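Local coordinates for protein galactose mutarotase related enzyme (Lactobacillus acidophilus, PDB 3DCD) that is of unknown function but probably binds a carbohydrate and may act as a sugar isomerase resembling aldose 1-epimerases, at residues A[233-239]-A[252-258]; A[169-174]-A[203-209]; A[226-232]-A[286-292]. All blocks are in the same frame, centred on the assembly; numbering follows the deposited sequence.

Contact 1 of 3, residues A[233-239]-A[252-258]; sequences DAPFVGI and IEPWWGI
Phe236 to Ile239 pair with Ile252 to Trp255 as the two antiparallel strands of a buried beta hairpin near the centre of the chain. Gly238 N bonds to Glu253 O at 2.9 Å. Glu253 N returns a bond to Gly238 O at 2.7 Å. Trp255 N reaches Phe236 O, while the reverse bond, Phe236 N to Trp255 O, is weak. Gly238 CA sits over the six-membered ring of Trp255, 4.2 Å from its centroid, a CH-pi contact that leaves no room for a side chain at Gly238. In the galactose mutarotase fold, a large beta-sandwich, this hairpin belongs to the sheet that also holds strands 136-147 and 205-208. Ile258 CD1 lies over the centre of the Phe236 ring, 3.7 Å from its centroid. Past the last bridged pair, Trp256 NE1 donates to Asp233 OD1 at 2.9 Å, nearly in the indole plane. Asp233 CG stands between its backbone N and carbonyl carbon (chi1 61°), which brings OD1 to the indole N-H. The carboxylate is met from above its own plane. Ala234 CB rests on a face of the same indole. A leucine in place of Trp256 would probably leave Asp233 OD1 without this donor and open a gap beside Ala234.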
loop_
_atom_site.group_PDB
_atom_site.type_symbol
_atom_site.label_atom_id
_atom_site.label_comp_id
_atom_site.label_asym_id
_atom_site.label_seq_id
_atom_site.Cartn_x
_atom_site.Cartn_y
_atom_site.Cartn_z
ATOM N N ASP A 233 1.604 -10.890 -7.020
ATOM C CA ASP A 233 2.518 -10.601 -8.119
ATOM C C ASP A 233 3.068 -9.173 -8.136
ATOM O O ASP A 233 3.551 -8.704 -9.180
ATOM C CB ASP A 233 1.866 -10.938 -9.465
ATOM C CG ASP A 233 0.598 -10.117 -9.752
ATOM O OD1 ASP A 233 0.119 -9.312 -8.901
ATOM O OD2 ASP A 233 0.069 -10.289 -10.867
ATOM N N ALA A 234 2.989 -8.457 -7.010
ATOM C CA ALA A 234 3.547 -7.088 -6.989
ATOM C C ALA A 234 5.020 -7.141 -7.391
ATOM O O ALA A 234 5.764 -7.975 -6.866
ATOM C CB ALA A 234 3.405 -6.455 -5.596
ATOM N N PRO A 235 5.446 -6.284 -8.336
ATOM C CA PRO A 235 6.868 -6.248 -8.680
ATOM C C PRO A 235 7.736 -5.509 -7.657
ATOM O O PRO A 235 8.963 -5.593 -7.735
ATOM C CB PRO A 235 6.879 -5.520 -10.019
ATOM C CG PRO A 235 5.686 -4.622 -9.965
ATOM C CD PRO A 235 4.654 -5.352 -9.163
ATOM N N PHE A 236 7.110 -4.793 -6.718
ATOM C CA PHE A 236 7.846 -4.022 -5.708
ATOM C C PHE A 236 7.088 -4.064 -4.386
ATOM O O PHE A 236 5.857 -4.186 -4.358
ATOM C CB PHE A 236 8.003 -2.520 -6.053
ATOM C CG PHE A 236 8.493 -2.222 -7.457
ATOM C CD1 PHE A 236 9.846 -2.344 -7.785
ATOM C CD2 PHE A 236 7.606 -1.776 -8.424
ATOM C CE1 PHE A 236 10.295 -2.062 -9.078
ATOM C CE2 PHE A 236 8.036 -1.494 -9.709
ATOM C CZ PHE A 236 9.396 -1.638 -10.044
ATOM N N VAL A 237 7.828 -3.891 -3.299
ATOM C CA VAL A 237 7.199 -3.568 -2.012
ATOM C C VAL A 237 7.986 -2.437 -1.351
ATOM O O VAL A 237 9.229 -2.434 -1.366
ATOM C CB VAL A 237 7.079 -4.826 -1.085
ATOM C CG1 VAL A 237 8.457 -5.383 -0.701
ATOM C CG2 VAL A 237 6.269 -4.505 0.206
ATOM N N GLY A 238 7.277 -1.463 -0.795
ATOM C CA GLY A 238 7.952 -0.433 -0.005
ATOM C C GLY A 238 7.697 -0.644 1.474
ATOM O O GLY A 238 6.581 -0.990 1.874
ATOM N N ILE A 239 8.736 -0.446 2.281
ATOM C CA ILE A 239 8.620 -0.466 3.743
ATOM C C ILE A 239 8.959 0.944 4.221
ATOM O O ILE A 239 10.018 1.475 3.861
ATOM C CB ILE A 239 9.613 -1.478 4.437
ATOM C CG1 ILE A 239 9.747 -2.821 3.679
ATOM C CG2 ILE A 239 9.229 -1.683 5.928
ATOM C CD1 ILE A 239 8.469 -3.653 3.560
ATOM N N ILE A 252 3.755 -1.455 5.119
ATOM C CA ILE A 252 4.245 -2.464 4.154
ATOM C C ILE A 252 3.374 -2.250 2.933
ATOM O O ILE A 252 2.159 -2.452 2.987
ATOM C CB ILE A 252 4.106 -3.898 4.715
ATOM C CG1 ILE A 252 4.933 -4.030 6.005
ATOM C CG2 ILE A 252 4.525 -4.946 3.650
ATOM C CD1 ILE A 252 4.745 -5.348 6.758
ATOM N N GLU A 253 3.989 -1.779 1.849
ATOM C CA GLU A 253 3.256 -1.236 0.705
ATOM C C GLU A 253 3.487 -2.046 -0.595
ATOM O O GLU A 253 4.481 -1.818 -1.288
ATOM C CB GLU A 253 3.683 0.216 0.455
ATOM C CG GLU A 253 3.831 1.106 1.709
ATOM C CD GLU A 253 4.471 2.461 1.388
ATOM O OE1 GLU A 253 4.316 2.970 0.246
ATOM O OE2 GLU A 253 5.101 3.043 2.295
ATOM N N PRO A 254 2.563 -2.958 -0.944
ATOM C CA PRO A 254 2.716 -3.678 -2.227
ATOM C C PRO A 254 2.373 -2.740 -3.379
ATOM O O PRO A 254 1.342 -2.072 -3.349
ATOM C CB PRO A 254 1.686 -4.829 -2.113
ATOM C CG PRO A 254 1.281 -4.864 -0.630
ATOM C CD PRO A 254 1.364 -3.400 -0.224
ATOM N N TRP A 255 3.249 -2.681 -4.378
ATOM C CA TRP A 255 3.172 -1.696 -5.438
ATOM C C TRP A 255 3.198 -2.359 -6.806
ATOM O O TRP A 255 4.074 -3.194 -7.077
ATOM C CB TRP A 255 4.396 -0.767 -5.404
ATOM C CG TRP A 255 4.525 0.205 -4.253
ATOM C CD1 TRP A 255 3.553 0.628 -3.375
ATOM C CD2 TRP A 255 5.716 0.919 -3.917
ATOM N NE1 TRP A 255 4.096 1.567 -2.482
ATOM C CE2 TRP A 255 5.421 1.747 -2.800
ATOM C CE3 TRP A 255 7.019 0.936 -4.461
ATOM C CZ2 TRP A 255 6.384 2.574 -2.209
ATOM C CZ3 TRP A 255 7.977 1.767 -3.868
ATOM C CH2 TRP A 255 7.649 2.578 -2.758
ATOM N N TRP A 256 2.270 -1.933 -7.661
ATOM C CA TRP A 256 2.247 -2.232 -9.086
ATOM C C TRP A 256 2.476 -0.886 -9.818
ATOM O O TRP A 256 1.638 -0.414 -10.582
ATOM C CB TRP A 256 0.893 -2.841 -9.464
ATOM C CG TRP A 256 0.702 -4.219 -8.894
ATOM C CD1 TRP A 256 0.951 -5.408 -9.524
ATOM C CD2 TRP A 256 0.254 -4.551 -7.564
ATOM N NE1 TRP A 256 0.686 -6.466 -8.674
ATOM C CE2 TRP A 256 0.261 -5.965 -7.462
ATOM C CE3 TRP A 256 -0.143 -3.786 -6.445
ATOM C CZ2 TRP A 256 -0.128 -6.641 -6.280
ATOM C CZ3 TRP A 256 -0.523 -4.452 -5.278
ATOM C CH2 TRP A 256 -0.508 -5.865 -5.198
ATOM N N GLY A 257 3.611 -0.257 -9.513
ATOM C CA GLY A 257 3.902 1.096 -9.982
ATOM C C GLY A 257 5.016 1.606 -9.100
ATOM O O GLY A 257 5.284 1.016 -8.067
ATOM N N ILE A 258 5.669 2.700 -9.496
ATOM C CA ILE A 258 6.768 3.216 -8.689
ATOM C C ILE A 258 7.035 4.690 -8.974
ATOM O O ILE A 258 6.631 5.221 -10.018
ATOM C CB ILE A 258 8.040 2.328 -8.879
ATOM C CG1 ILE A 258 9.092 2.566 -7.781
ATOM C CG2 ILE A 258 8.609 2.424 -10.290
ATOM C CD1 ILE A 258 10.154 1.429 -7.722
#

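Contact 2 of 3, residues A[169-174]-A[203-209]; sequences RVRIPL and DALIYEL
The strands at 169-171 and 205-208 run in roughly opposite directions, 140° apart, and share a single bridge, Arg171 with Tyr207, flanked by two backbone hydrogen bonds. Glu208 N gives to Val170 O at 2.9 Å, almost straight. Ile172 N gives to Ile206 O at 2.8 Å. Waters continue the pairing at both ends. At one, a water takes the Val170 N-H and donates to Glu208 O. At the other, a water accepts from Arg171 NE and Ile206 N. A third accepts from Leu174 N and from Arg171 NH2, lying in the guanidinium plane. The contact joins the three-stranded sheet of 169-175 to strand 205-208, which pairs on its other side with strand 236-240 of the sandwich. Arg171 leaves with CG opposite the backbone N (chi1 -178°) and runs extended along the other strand. Leu205 CD2 sits over the centre of its guanidinium, 3.6 Å from Arg171 CZ. Elsewhere in the pairing, Val170 and Glu208 lie side by side, with Glu208 OE1 3.4 Å from Val170 CB. Ile172 crosses the Glu208 chain at about a right angle, and its CD1 is 3.5 Å from Glu208 OE2. That carboxylate oxygen also forms a salt bridge with Arg184. Further along, Leu174 CG meets Ile206 CD1 at 3.6 Å, and Leu174 CD1 reaches over to Ala204 CB and the carboxylate carbon of Asp203.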
loop_
_atom_site.group_PDB
_atom_site.type_symbol
_atom_site.label_atom_id
_atom_site.label_comp_id
_atom_site.label_asym_id
_atom_site.label_seq_id
_atom_site.Cartn_x
_atom_site.Cartn_y
_atom_site.Cartn_z
ATOM N N ARG A 169 17.509 -9.460 -2.174
ATOM C CA ARG A 169 16.752 -8.758 -3.190
ATOM C C ARG A 169 17.352 -7.385 -3.454
ATOM O O ARG A 169 18.005 -6.799 -2.582
ATOM C CB ARG A 169 15.287 -8.584 -2.743
ATOM C CG ARG A 169 14.438 -9.860 -2.750
ATOM C CD ARG A 169 13.123 -9.595 -1.994
ATOM N NE ARG A 169 12.203 -10.742 -1.966
ATOM C CZ ARG A 169 12.199 -11.702 -1.044
ATOM N NH1 ARG A 169 13.103 -11.725 -0.065
ATOM N NH2 ARG A 169 11.285 -12.667 -1.110
ATOM N N VAL A 170 17.098 -6.847 -4.643
ATOM C CA VAL A 170 17.650 -5.540 -5.001
ATOM C C VAL A 170 16.841 -4.459 -4.295
ATOM O O VAL A 170 15.607 -4.456 -4.384
ATOM C CB VAL A 170 17.610 -5.306 -6.522
ATOM C CG1 VAL A 170 18.142 -3.917 -6.871
ATOM C CG2 VAL A 170 18.429 -6.385 -7.249
ATOM N N ARG A 171 17.527 -3.581 -3.564
ATOM C CA ARG A 171 16.883 -2.388 -2.994
ATOM C C ARG A 171 17.083 -1.219 -3.941
ATOM O O ARG A 171 18.192 -1.021 -4.462
ATOM C CB ARG A 171 17.510 -2.012 -1.643
ATOM C CG ARG A 171 16.846 -0.791 -0.976
ATOM C CD ARG A 171 17.701 -0.243 0.152
ATOM N NE ARG A 171 17.337 1.144 0.477
ATOM C CZ ARG A 171 17.829 1.801 1.520
ATOM N NH1 ARG A 171 18.702 1.204 2.324
ATOM N NH2 ARG A 171 17.447 3.041 1.765
ATOM N N ILE A 172 16.030 -0.430 -4.143
ATOM C CA ILE A 172 16.134 0.804 -4.911
ATOM C C ILE A 172 16.091 1.978 -3.949
ATOM O O ILE A 172 15.020 2.276 -3.404
ATOM C CB ILE A 172 14.990 0.960 -5.933
ATOM C CG1 ILE A 172 14.808 -0.334 -6.758
ATOM C CG2 ILE A 172 15.241 2.216 -6.844
ATOM C CD1 ILE A 172 13.554 -0.348 -7.649
ATOM N N PRO A 173 17.233 2.659 -3.740
ATOM C CA PRO A 173 17.182 3.726 -2.748
ATOM C C PRO A 173 16.458 4.958 -3.278
ATOM O O PRO A 173 16.450 5.204 -4.495
ATOM C CB PRO A 173 18.666 4.049 -2.467
ATOM C CG PRO A 173 19.467 3.193 -3.350
ATOM C CD PRO A 173 18.564 2.535 -4.356
ATOM N N LEU A 174 15.851 5.720 -2.369
ATOM C CA LEU A 174 15.214 6.985 -2.740
ATOM C C LEU A 174 16.133 8.148 -2.421
ATOM O O LEU A 174 16.786 8.150 -1.382
ATOM C CB LEU A 174 13.891 7.174 -1.990
ATOM C CG LEU A 174 12.645 6.434 -2.462
ATOM C CD1 LEU A 174 11.617 6.373 -1.348
ATOM C CD2 LEU A 174 12.051 7.096 -3.694
ATOM N N ASP A 203 14.194 7.694 3.857
ATOM C CA ASP A 203 12.878 7.401 3.266
ATOM C C ASP A 203 12.655 5.873 3.102
ATOM O O ASP A 203 13.377 5.071 3.693
ATOM C CB ASP A 203 12.724 8.176 1.947
ATOM C CG ASP A 203 11.299 8.543 1.634
ATOM O OD1 ASP A 203 10.349 7.832 2.049
ATOM O OD2 ASP A 203 11.130 9.558 0.934
ATOM N N ALA A 204 11.637 5.496 2.334
ATOM C CA ALA A 204 11.156 4.115 2.202
ATOM C C ALA A 204 12.236 3.154 1.730
ATOM O O ALA A 204 13.084 3.525 0.915
ATOM C CB ALA A 204 9.967 4.062 1.232
ATOM N N LEU A 205 12.208 1.934 2.258
ATOM C CA LEU A 205 13.047 0.850 1.760
ATOM C C LEU A 205 12.249 0.195 0.627
ATOM O O LEU A 205 11.138 -0.271 0.851
ATOM C CB LEU A 205 13.336 -0.148 2.890
ATOM C CG LEU A 205 13.900 0.453 4.182
ATOM C CD1 LEU A 205 14.012 -0.614 5.303
ATOM C CD2 LEU A 205 15.252 1.105 3.912
ATOM N N ILE A 206 12.804 0.179 -0.588
ATOM C CA ILE A 206 12.073 -0.323 -1.744
ATOM C C ILE A 206 12.766 -1.549 -2.275
ATOM O O ILE A 206 13.941 -1.463 -2.643
ATOM C CB ILE A 206 11.967 0.746 -2.891
ATOM C CG1 ILE A 206 11.270 2.014 -2.380
ATOM C CG2 ILE A 206 11.238 0.153 -4.114
ATOM C CD1 ILE A 206 11.294 3.201 -3.365
ATOM N N TYR A 207 12.037 -2.672 -2.314
ATOM C CA TYR A 207 12.605 -3.943 -2.769
ATOM C C TYR A 207 11.949 -4.434 -4.049
ATOM O O TYR A 207 10.727 -4.397 -4.194
ATOM C CB TYR A 207 12.545 -5.012 -1.665
ATOM C CG TYR A 207 13.252 -4.581 -0.391
ATOM C CD1 TYR A 207 14.643 -4.554 -0.317
ATOM C CD2 TYR A 207 12.517 -4.160 0.727
ATOM C CE1 TYR A 207 15.286 -4.141 0.845
ATOM C CE2 TYR A 207 13.150 -3.741 1.890
ATOM C CZ TYR A 207 14.529 -3.756 1.948
ATOM O OH TYR A 207 15.151 -3.343 3.101
ATOM N N GLU A 208 12.794 -4.846 -4.993
ATOM C CA GLU A 208 12.354 -5.458 -6.227
ATOM C C GLU A 208 11.933 -6.880 -5.898
ATOM O O GLU A 208 12.717 -7.639 -5.329
ATOM C CB GLU A 208 13.504 -5.450 -7.243
ATOM C CG GLU A 208 13.817 -4.029 -7.776
ATOM C CD GLU A 208 14.895 -4.004 -8.850
ATOM O OE1 GLU A 208 15.505 -5.069 -9.136
ATOM O OE2 GLU A 208 15.133 -2.908 -9.403
ATOM N N LEU A 209 10.690 -7.218 -6.247
ATOM C CA LEU A 209 10.132 -8.545 -6.007
ATOM C C LEU A 209 10.054 -9.354 -7.297
ATOM O O LEU A 209 9.950 -8.785 -8.388
ATOM C CB LEU A 209 8.736 -8.428 -5.398
ATOM C CG LEU A 209 8.672 -7.723 -4.039
ATOM C CD1 LEU A 209 7.248 -7.646 -3.526
ATOM C CD2 LEU A 209 9.536 -8.462 -3.029
HETATM O O HOH W 1 15.277 -8.440 -6.331
HETATM O O HOH W 2 14.957 2.031 -0.726
HETATM O O HOH W 3 15.373 5.128 0.509
#

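Contact 3 of 3, residues A[226-232]-A[286-292]; sequences HVNVWTR and GFSMTYH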
loop_
_atom_site.group_PDB
_atom_site.type_symbol
_atom_site.label_atom_id
_atom_site.label_comp_id
_atom_site.label_asym_id
_atom_site.label_seq_id
_atom_site.Cartn_x
_atom_site.Cartn_y
_atom_site.Cartn_z
ATOM N N HIS A 226 1.865 -10.744 15.001
ATOM C CA HIS A 226 2.297 -11.178 13.681
ATOM C C HIS A 226 1.314 -10.625 12.664
ATOM O O HIS A 226 0.130 -10.959 12.692
ATOM C CB HIS A 226 2.351 -12.716 13.646
ATOM C CG HIS A 226 2.841 -13.295 12.356
ATOM N ND1 HIS A 226 3.476 -12.548 11.384
ATOM C CD2 HIS A 226 2.828 -14.567 11.899
ATOM C CE1 HIS A 226 3.798 -13.326 10.369
ATOM N NE2 HIS A 226 3.416 -14.556 10.654
ATOM N N VAL A 227 1.811 -9.750 11.789
ATOM C CA VAL A 227 1.064 -9.290 10.643
ATOM C C VAL A 227 1.796 -9.814 9.407
ATOM O O VAL A 227 2.999 -9.586 9.234
ATOM C CB VAL A 227 0.944 -7.755 10.605
ATOM C CG1 VAL A 227 0.413 -7.303 9.263
ATOM C CG2 VAL A 227 0.029 -7.266 11.747
ATOM N N ASN A 228 1.069 -10.540 8.569
ATOM C CA ASN A 228 1.650 -11.092 7.349
ATOM C C ASN A 228 1.034 -10.482 6.104
ATOM O O ASN A 228 -0.195 -10.396 6.007
ATOM C CB ASN A 228 1.484 -12.596 7.356
ATOM C CG ASN A 228 2.551 -13.278 6.576
ATOM O OD1 ASN A 228 2.578 -13.220 5.338
ATOM N ND2 ASN A 228 3.469 -13.913 7.288
ATOM N N VAL A 229 1.873 -10.000 5.176
ATOM C CA VAL A 229 1.374 -9.400 3.948
ATOM C C VAL A 229 1.850 -10.238 2.760
ATOM O O VAL A 229 3.053 -10.334 2.503
ATOM C CB VAL A 229 1.845 -7.926 3.773
ATOM C CG1 VAL A 229 1.292 -7.338 2.495
ATOM C CG2 VAL A 229 1.375 -7.065 4.967
ATOM N N TRP A 230 0.895 -10.843 2.060
ATOM C CA TRP A 230 1.194 -11.630 0.864
ATOM C C TRP A 230 1.016 -10.676 -0.326
ATOM O O TRP A 230 -0.087 -10.149 -0.563
ATOM C CB TRP A 230 0.222 -12.805 0.765
ATOM C CG TRP A 230 0.190 -13.657 2.016
ATOM C CD1 TRP A 230 -0.286 -13.291 3.262
ATOM C CD2 TRP A 230 0.634 -15.008 2.146
ATOM N NE1 TRP A 230 -0.140 -14.326 4.151
ATOM C CE2 TRP A 230 0.410 -15.398 3.496
ATOM C CE3 TRP A 230 1.195 -15.934 1.260
ATOM C CZ2 TRP A 230 0.734 -16.673 3.975
ATOM C CZ3 TRP A 230 1.523 -17.210 1.737
ATOM C CH2 TRP A 230 1.285 -17.569 3.083
ATOM N N THR A 231 2.097 -10.443 -1.071
ATOM C CA THR A 231 2.106 -9.379 -2.091
ATOM C C THR A 231 1.752 -9.897 -3.476
ATOM O O THR A 231 1.804 -9.146 -4.458
ATOM C CB THR A 231 3.473 -8.683 -2.152
ATOM O OG1 THR A 231 4.484 -9.673 -2.382
ATOM C CG2 THR A 231 3.782 -7.941 -0.814
ATOM N N ARG A 232 1.402 -11.185 -3.552
ATOM C CA ARG A 232 1.021 -11.817 -4.816
ATOM C C ARG A 232 2.051 -11.452 -5.901
ATOM O O ARG A 232 3.254 -11.659 -5.702
ATOM C CB ARG A 232 -0.412 -11.416 -5.185
ATOM C CG ARG A 232 -1.436 -11.783 -4.084
ATOM C CD ARG A 232 -2.881 -11.577 -4.561
ATOM N NE ARG A 232 -3.817 -11.461 -3.441
ATOM C CZ ARG A 232 -4.999 -10.862 -3.527
ATOM N NH1 ARG A 232 -5.401 -10.332 -4.673
ATOM N NH2 ARG A 232 -5.790 -10.794 -2.475
ATOM N N GLY A 286 -3.695 -7.219 -6.335
ATOM C CA GLY A 286 -4.109 -7.111 -4.949
ATOM C C GLY A 286 -3.176 -7.859 -4.051
ATOM O O GLY A 286 -2.193 -8.488 -4.512
ATOM N N PHE A 287 -3.475 -7.784 -2.751
ATOM C CA PHE A 287 -2.645 -8.424 -1.747
ATOM C C PHE A 287 -3.501 -8.839 -0.560
ATOM O O PHE A 287 -4.665 -8.450 -0.475
ATOM C CB PHE A 287 -1.498 -7.499 -1.330
ATOM C CG PHE A 287 -1.952 -6.175 -0.754
ATOM C CD1 PHE A 287 -2.306 -5.114 -1.607
ATOM C CD2 PHE A 287 -2.017 -5.990 0.628
ATOM C CE1 PHE A 287 -2.705 -3.890 -1.087
ATOM C CE2 PHE A 287 -2.411 -4.755 1.162
ATOM C CZ PHE A 287 -2.761 -3.717 0.311
ATOM N N SER A 288 -2.929 -9.634 0.339
ATOM C CA SER A 288 -3.678 -10.187 1.452
ATOM C C SER A 288 -2.931 -9.979 2.759
ATOM O O SER A 288 -1.702 -10.019 2.785
ATOM C CB SER A 288 -3.931 -11.672 1.244
ATOM O OG SER A 288 -4.617 -11.853 0.021
HETATM N N MSE A 289 -3.682 -9.777 3.837
HETATM C CA MSE A 289 -3.078 -9.492 5.132
HETATM C C MSE A 289 -3.688 -10.438 6.143
HETATM O O MSE A 289 -4.906 -10.600 6.164
HETATM C CB MSE A 289 -3.375 -8.049 5.553
HETATM C CG MSE A 289 -2.682 -6.955 4.725
HETATM SE SE MSE A 289 -3.584 -5.226 4.865
HETATM C CE MSE A 289 -5.157 -5.674 3.747
ATOM N N THR A 290 -2.853 -11.061 6.975
ATOM C CA THR A 290 -3.357 -11.809 8.134
ATOM C C THR A 290 -2.861 -11.144 9.428
ATOM O O THR A 290 -1.763 -10.580 9.465
ATOM C CB THR A 290 -2.948 -13.292 8.117
ATOM O OG1 THR A 290 -1.525 -13.403 8.293
ATOM C CG2 THR A 290 -3.335 -13.930 6.784
ATOM N N TYR A 291 -3.679 -11.206 10.466
ATOM C CA TYR A 291 -3.377 -10.541 11.724
ATOM C C TYR A 291 -3.413 -11.500 12.904
ATOM O O TYR A 291 -4.341 -12.304 13.023
ATOM C CB TYR A 291 -4.395 -9.435 11.981
ATOM C CG TYR A 291 -4.656 -8.550 10.779
ATOM C CD1 TYR A 291 -3.913 -7.391 10.571
ATOM C CD2 TYR A 291 -5.635 -8.883 9.853
ATOM C CE1 TYR A 291 -4.143 -6.565 9.447
ATOM C CE2 TYR A 291 -5.876 -8.071 8.735
ATOM C CZ TYR A 291 -5.129 -6.919 8.546
ATOM O OH TYR A 291 -5.386 -6.126 7.454
ATOM N N HIS A 292 -2.419 -11.385 13.776
ATOM C CA HIS A 292 -2.403 -12.125 15.036
ATOM C C HIS A 292 -2.010 -11.190 16.173
ATOM O O HIS A 292 -1.020 -10.442 16.064
ATOM C CB HIS A 292 -1.474 -13.335 14.991
ATOM C CG HIS A 292 -1.745 -14.324 16.086
ATOM N ND1 HIS A 292 -1.454 -14.067 17.412
ATOM C CD2 HIS A 292 -2.316 -15.549 16.052
ATOM C CE1 HIS A 292 -1.828 -15.103 18.146
ATOM N NE2 HIS A 292 -2.342 -16.020 17.340
HETATM O O HOH W 4 -0.662 -13.302 10.943
#
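Arg232 reaches across the end of an antiparallel strand pair and lays its side chain along Gly286 to Ser288. Its CB starts 3.5 Å from Gly286 O. CG stays near the same oxygen, and Arg232 CD comes closest to Gly286 O at 3.2 Å. The chain is extended from CG to NE, which carries the guanidinium past the carbonyl. There Arg232 CZ lies 3.5 Å from Phe287 N, so the flat group rests with one face on the Gly286-Phe287 peptide. NH1 touches Gly286 C and CA. A side chain at Gly286 would run into this NH1. At the other branch, Arg232 NH2 donates to Ser288 OG at 3.0 Å, in the guanidinium plane and nearly straight at 170°. Glu123 on the neighbouring strand 121-130 makes a long, weak ion pair with NH2.

The rest of the contact is regular pairing between two adjacent strands of the nine-stranded sheet of the sandwich. His226, Asn228 and Trp230 are in hydrogen-bonded pairs with His292, Thr290 and Ser288, with a backbone bond in each direction in every pair. Val227, Val229, Tyr291 and the selenomethionine Met289 share one face. The Phe287 ring joins Val229, its CD2 4.0 Å from Val229 CG1, and both residues pack on Pro254 of strand 249-256. On the other face, Thr290 OG1 lies 3.3 Å from Asn228 CB and shares a water with His226 O. Trp230 turns its indole edge to Ser288 O.

The two faces thus differ in chemistry. One is mostly apolar. The other carries His226, Asn228, Ser288, Thr290 and His292, with the Trp230 indole among them. At the end of the pair, the Arg232 guanidinium is probably held in place by the Ser288 hydroxyl and by the peptide against its face, while the long pair with Glu123 would offset its charge only weakly.

How the contacts relate
From the N terminus, contact 2 comes first. It brings 203-209 back to 169-174 and closes a loop of 28 residues. The chain then enters 226-232, the first half of contact 3, and runs directly into 233-239. Contact 1 closes next, a short hairpin with 252-258. Only then does 286-292 return to complete contact 3, so contact 1 lies wholly within its loop, while contact 2 stands before both. No loops cross. Contacts 1 and 2 meet in one sheet, where strand 205-208 is next to 236-240, and contact 2 ties the small three-stranded sheet to it. Contact 3 lies in the other large sheet and meets contact 1 through Trp256 against Gly286. Contact 2 barely touches it, through Leu209 and Thr231.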